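Local structure of ABC-type transport auxiliary lipoprotein component domain-containing protein (Xanthomonas campestris pv. campestris, 2IQI) at residues 99-104 / 130-135; 125-130 / 139-144. The protein is of unknown function but probably acts as an auxiliary lipoprotein component of an ABC-type transport system. All coordinates share one frame; numbering follows the deposited sequence.

Interaction 1. Residues 99-104 / 130-135; sequences SDYKLA and LLHSSD
Strands 101-110 and 121-132 run antiparallel in a mixed sheet, and residues 99-104 and 130-135 form the end of that pairing where the second strand gives way to a turn. The backbone supplies the main bonds. Lys102 and Leu131 are the hydrogen-bonded pair: Lys102 N donates to Leu131 O and Leu131 N to Lys102 O, each at 2.9 Å and each in the plane of its carbonyl. Flanking them, Tyr101 with His132 and Leu103 with Leu130 are non-hydrogen-bonded pairs.

Just past the strand ends one more backbone bond follows. Ser133 N reaches Asp100 O at 2.9 Å in a nearly straight bond (168°), arriving from above the carbonyl plane. The hydroxyl of Ser133, set beside its own backbone N, has two carbonyl oxygens within reach, 3.0 Å from OG to Asp100 O and 3.3 Å from OG to Ser99 O; both are weak options for its one proton, and neither is settled.

The aromatic pair forms on the face shared with Leu103 and Leu130. With CG anti to its backbone N (chi1 -171°), His132 brings CD2 to within 3.5 Å of Tyr101 CE1, and the rings cross obliquely, their planes at 59°. Leu130 CD1 packs 3.8 Å from Tyr101 CB. Helix 155-185 lies over this face and supplies Asp184, whose carboxylate bonds Tyr101 OH, while Trp30 meets the tyrosine ring edge-to-face. On the other face Lys102 and Leu131 lie side by side, touching through Lys102 CD and Leu131 CD1.

Within the turn, His132 ND1 donates to Asp135 OD2 at 3.2 Å, and Arg137 forms a salt bridge with the same oxygen. A carboxylate so placed would probably stabilise positive charge on the imidazole, though the arginine should temper that effect.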
# COMPACT_ATOMS: atom_id res chain seq x y z
N SER A 99 8.38 5.17 20.23
CA SER A 99 8.78 5.00 18.81
C SER A 99 9.93 5.91 18.25
O SER A 99 9.90 7.14 18.40
CB SER A 99 7.55 5.09 17.89
OG SER A 99 7.28 6.45 17.52
N ASP A 100 10.89 5.28 17.55
CA ASP A 100 11.99 5.98 16.84
C ASP A 100 11.63 6.58 15.47
O ASP A 100 11.91 7.74 15.20
CB ASP A 100 13.17 5.03 16.67
CG ASP A 100 13.58 4.36 17.96
OD1 ASP A 100 14.31 4.99 18.74
OD2 ASP A 100 13.20 3.19 18.19
N TYR A 101 11.02 5.79 14.59
CA TYR A 101 10.61 6.28 13.24
C TYR A 101 9.12 6.23 13.04
O TYR A 101 8.44 5.42 13.67
CB TYR A 101 11.30 5.49 12.13
CG TYR A 101 12.79 5.67 12.14
CD1 TYR A 101 13.39 6.75 11.48
CD2 TYR A 101 13.62 4.78 12.84
CE1 TYR A 101 14.78 6.94 11.50
CE2 TYR A 101 15.01 4.96 12.87
CZ TYR A 101 15.57 6.04 12.20
OH TYR A 101 16.91 6.21 12.21
N LYS A 102 8.62 7.09 12.15
CA LYS A 102 7.21 7.11 11.76
C LYS A 102 7.11 6.96 10.24
O LYS A 102 7.72 7.72 9.50
CB LYS A 102 6.56 8.43 12.22
CG LYS A 102 5.13 8.68 11.70
CD LYS A 102 4.83 10.21 11.58
CE LYS A 102 3.37 10.52 12.02
NZ LYS A 102 2.93 11.94 11.77
N LEU A 103 6.34 5.95 9.80
CA LEU A 103 6.06 5.72 8.36
C LEU A 103 4.73 6.33 7.98
O LEU A 103 3.67 5.83 8.40
CB LEU A 103 6.03 4.23 8.03
CG LEU A 103 5.64 3.83 6.62
CD1 LEU A 103 6.58 4.36 5.58
CD2 LEU A 103 5.58 2.32 6.54
N ALA A 104 4.80 7.39 7.18
CA ALA A 104 3.59 8.06 6.69
C ALA A 104 3.35 7.87 5.17
O ALA A 104 4.17 8.25 4.33
CB ALA A 104 3.64 9.53 7.05
N LEU A 130 9.47 8.57 5.55
CA LEU A 130 9.94 8.07 6.81
C LEU A 130 10.50 9.25 7.59
O LEU A 130 11.37 9.98 7.12
CB LEU A 130 11.02 7.01 6.57
CG LEU A 130 11.51 6.35 7.85
CD1 LEU A 130 10.35 5.53 8.50
CD2 LEU A 130 12.71 5.48 7.60
N LEU A 131 9.96 9.47 8.77
CA LEU A 131 10.36 10.58 9.65
C LEU A 131 11.03 10.03 10.89
O LEU A 131 10.72 8.93 11.35
CB LEU A 131 9.15 11.38 10.08
CG LEU A 131 8.49 12.18 8.96
CD1 LEU A 131 7.09 12.67 9.35
CD2 LEU A 131 9.38 13.39 8.59
N HIS A 132 11.98 10.80 11.41
CA HIS A 132 12.66 10.48 12.66
C HIS A 132 11.84 11.21 13.72
O HIS A 132 11.78 12.45 13.71
CB HIS A 132 14.12 10.96 12.59
CG HIS A 132 14.97 10.49 13.74
ND1 HIS A 132 15.54 11.35 14.65
CD2 HIS A 132 15.33 9.25 14.13
CE1 HIS A 132 16.22 10.66 15.54
NE2 HIS A 132 16.11 9.38 15.25
N SER A 133 11.17 10.46 14.61
CA SER A 133 10.12 11.06 15.48
C SER A 133 10.58 12.28 16.29
O SER A 133 9.84 13.26 16.44
CB SER A 133 9.47 10.02 16.39
OG SER A 133 9.17 8.82 15.69
N SER A 134 11.82 12.20 16.80
CA SER A 134 12.49 13.30 17.52
C SER A 134 12.53 14.65 16.83
O SER A 134 12.00 15.60 17.34
CB SER A 134 13.92 12.92 17.84
OG SER A 134 13.95 12.34 19.10
N ASP A 135 13.22 14.76 15.70
CA ASP A 135 13.46 16.09 15.15
C ASP A 135 12.31 16.52 14.25
O ASP A 135 12.31 17.65 13.71
CB ASP A 135 14.76 16.13 14.34
CG ASP A 135 15.78 15.10 14.81
OD1 ASP A 135 16.01 15.03 16.04
OD2 ASP A 135 16.35 14.38 13.95

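Interaction 2. Residues 125-130 / 139-144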
# COMPACT_ATOMS: atom_id res chain seq x y z
N GLU A 125 -0.79 3.91 -6.66
CA GLU A 125 0.30 4.86 -6.58
C GLU A 125 0.23 5.57 -5.24
O GLU A 125 -0.84 6.08 -4.85
CB GLU A 125 0.25 5.84 -7.73
CG GLU A 125 1.11 7.08 -7.50
CD GLU A 125 1.05 8.07 -8.68
OE1 GLU A 125 0.33 7.77 -9.69
OE2 GLU A 125 1.74 9.13 -8.62
N LEU A 126 1.37 5.59 -4.54
CA LEU A 126 1.47 6.18 -3.20
C LEU A 126 2.87 6.77 -2.86
O LEU A 126 3.89 6.41 -3.50
CB LEU A 126 1.01 5.19 -2.14
CG LEU A 126 1.81 3.89 -2.02
CD1 LEU A 126 3.10 4.10 -1.19
CD2 LEU A 126 0.96 2.64 -1.52
N ASN A 127 2.92 7.67 -1.87
CA ASN A 127 4.18 8.26 -1.43
C ASN A 127 4.41 8.02 0.06
O ASN A 127 3.55 8.34 0.89
CB ASN A 127 4.16 9.75 -1.72
CG ASN A 127 5.41 10.46 -1.27
OD1 ASN A 127 5.46 11.02 -0.16
ND2 ASN A 127 6.44 10.46 -2.13
N ALA A 128 5.55 7.45 0.40
CA ALA A 128 5.91 7.22 1.80
C ALA A 128 6.96 8.20 2.24
O ALA A 128 7.94 8.44 1.54
CB ALA A 128 6.44 5.80 1.99
N LYS A 129 6.77 8.76 3.42
CA LYS A 129 7.82 9.48 4.06
C LYS A 129 8.18 8.66 5.27
O LYS A 129 7.28 8.10 5.94
CB LYS A 129 7.29 10.82 4.54
CG LYS A 129 6.93 11.76 3.44
CD LYS A 129 6.52 13.06 4.03
CE LYS A 129 6.68 14.09 2.96
NZ LYS A 129 5.82 13.90 1.76
N LEU A 130 9.47 8.57 5.55
CA LEU A 130 9.94 8.07 6.81
C LEU A 130 10.50 9.25 7.59
O LEU A 130 11.37 9.98 7.12
CB LEU A 130 11.02 7.01 6.57
CG LEU A 130 11.51 6.35 7.85
CD1 LEU A 130 10.35 5.53 8.50
CD2 LEU A 130 12.71 5.48 7.60
N VAL A 139 13.64 11.68 6.89
CA VAL A 139 14.75 10.81 6.56
C VAL A 139 14.83 10.64 5.05
O VAL A 139 15.86 10.81 4.47
CB VAL A 139 14.63 9.48 7.26
CG1 VAL A 139 15.62 8.50 6.67
CG2 VAL A 139 14.87 9.64 8.74
N ALA A 140 13.71 10.31 4.42
CA ALA A 140 13.60 10.13 2.98
C ALA A 140 12.13 9.97 2.60
O ALA A 140 11.24 9.87 3.45
CB ALA A 140 14.36 8.93 2.51
N SER A 141 11.91 9.97 1.29
CA SER A 141 10.59 10.02 0.73
C SER A 141 10.74 9.27 -0.56
O SER A 141 11.82 9.30 -1.15
CB SER A 141 10.20 11.46 0.45
OG SER A 141 8.78 11.58 0.38
N ARG A 142 9.69 8.58 -0.99
CA ARG A 142 9.71 7.81 -2.22
C ARG A 142 8.31 7.52 -2.72
O ARG A 142 7.44 7.09 -1.98
CB ARG A 142 10.45 6.49 -2.04
CG ARG A 142 10.47 5.73 -3.33
CD ARG A 142 11.25 4.47 -3.31
NE ARG A 142 12.67 4.73 -3.29
CZ ARG A 142 13.59 3.78 -3.35
NH1 ARG A 142 13.23 2.49 -3.46
NH2 ARG A 142 14.88 4.10 -3.31
N THR A 143 8.13 7.72 -4.02
CA THR A 143 6.90 7.37 -4.72
C THR A 143 7.00 5.94 -5.22
O THR A 143 8.01 5.56 -5.78
CB THR A 143 6.66 8.35 -5.84
OG1 THR A 143 6.38 9.62 -5.24
CG2 THR A 143 5.48 7.96 -6.70
N PHE A 144 5.97 5.15 -4.95
CA PHE A 144 5.87 3.76 -5.40
C PHE A 144 4.66 3.68 -6.30
O PHE A 144 3.60 4.11 -5.87
CB PHE A 144 5.66 2.81 -4.21
CG PHE A 144 6.84 2.71 -3.29
CD1 PHE A 144 7.82 1.75 -3.49
CD2 PHE A 144 6.98 3.60 -2.21
CE1 PHE A 144 8.90 1.66 -2.62
CE2 PHE A 144 8.05 3.52 -1.34
CZ PHE A 144 9.03 2.54 -1.55
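Ala128 O is gripped three ways by the neighbouring strand: by Arg142 N at 3.1 Å in the plane of the carbonyl, by a weak bond from Ser141 OG, and by a CA-H...O contact from Ser141 CA at 3.2 Å. It belongs to the beta hairpin of strands 121-132 and 137-149. Leu126 with Phe144 and Ala128 with Arg142 are hydrogen-bonded pairs; farther along, Val139 and Ala140 both face Leu130 in a classic beta bulge. There the two bonds are split between them, Leu130 N giving to Ala140 O and Val139 N to Leu130 O.

Under helix 155-185, Leu126 CD1 comes 4.0 Å from Phe144 CD2, Ala128 CB meets the edge of the Phe144 ring, and Trp176 meets that ring edge-to-face. The aliphatic part of Arg142 lies against one face of the same ring through CG, offset toward the rim.

The opposite face of the hairpin is polar. Lys129 NZ makes a weak bond to Asn127 OD1. With CG anti to its backbone N (chi1 179°), Asn127 reaches across, and ND2 donates nearly within its amide plane to Thr143 OG1 at 3.2 Å.

Strand 121-132 is common to both contacts: it pairs with strand 101-110 in interaction 1 and with strand 137-149 in interaction 2, and Leu130 serves both. The two ladders are thus adjacent in one sheet, stitched by a probable hydrogen bond from Lys129 N to Ala104 O and by Leu103 CD1 packing on Ala128 CB. Both turn a mainly apolar, partly aromatic face to helix 155-185 and are partly buried, Tyr101, Leu103 and Leu130 being buried in interaction 1 and Leu126, Ala128, Leu130 and Phe144 in interaction 2. Interaction 1, farther from the chain's centre, adds serine and histidine bonds in the turn. In interaction 2 Asn127, Lys129, Ser141 and Thr143 occupy the more exposed face, Arg142 the helix side.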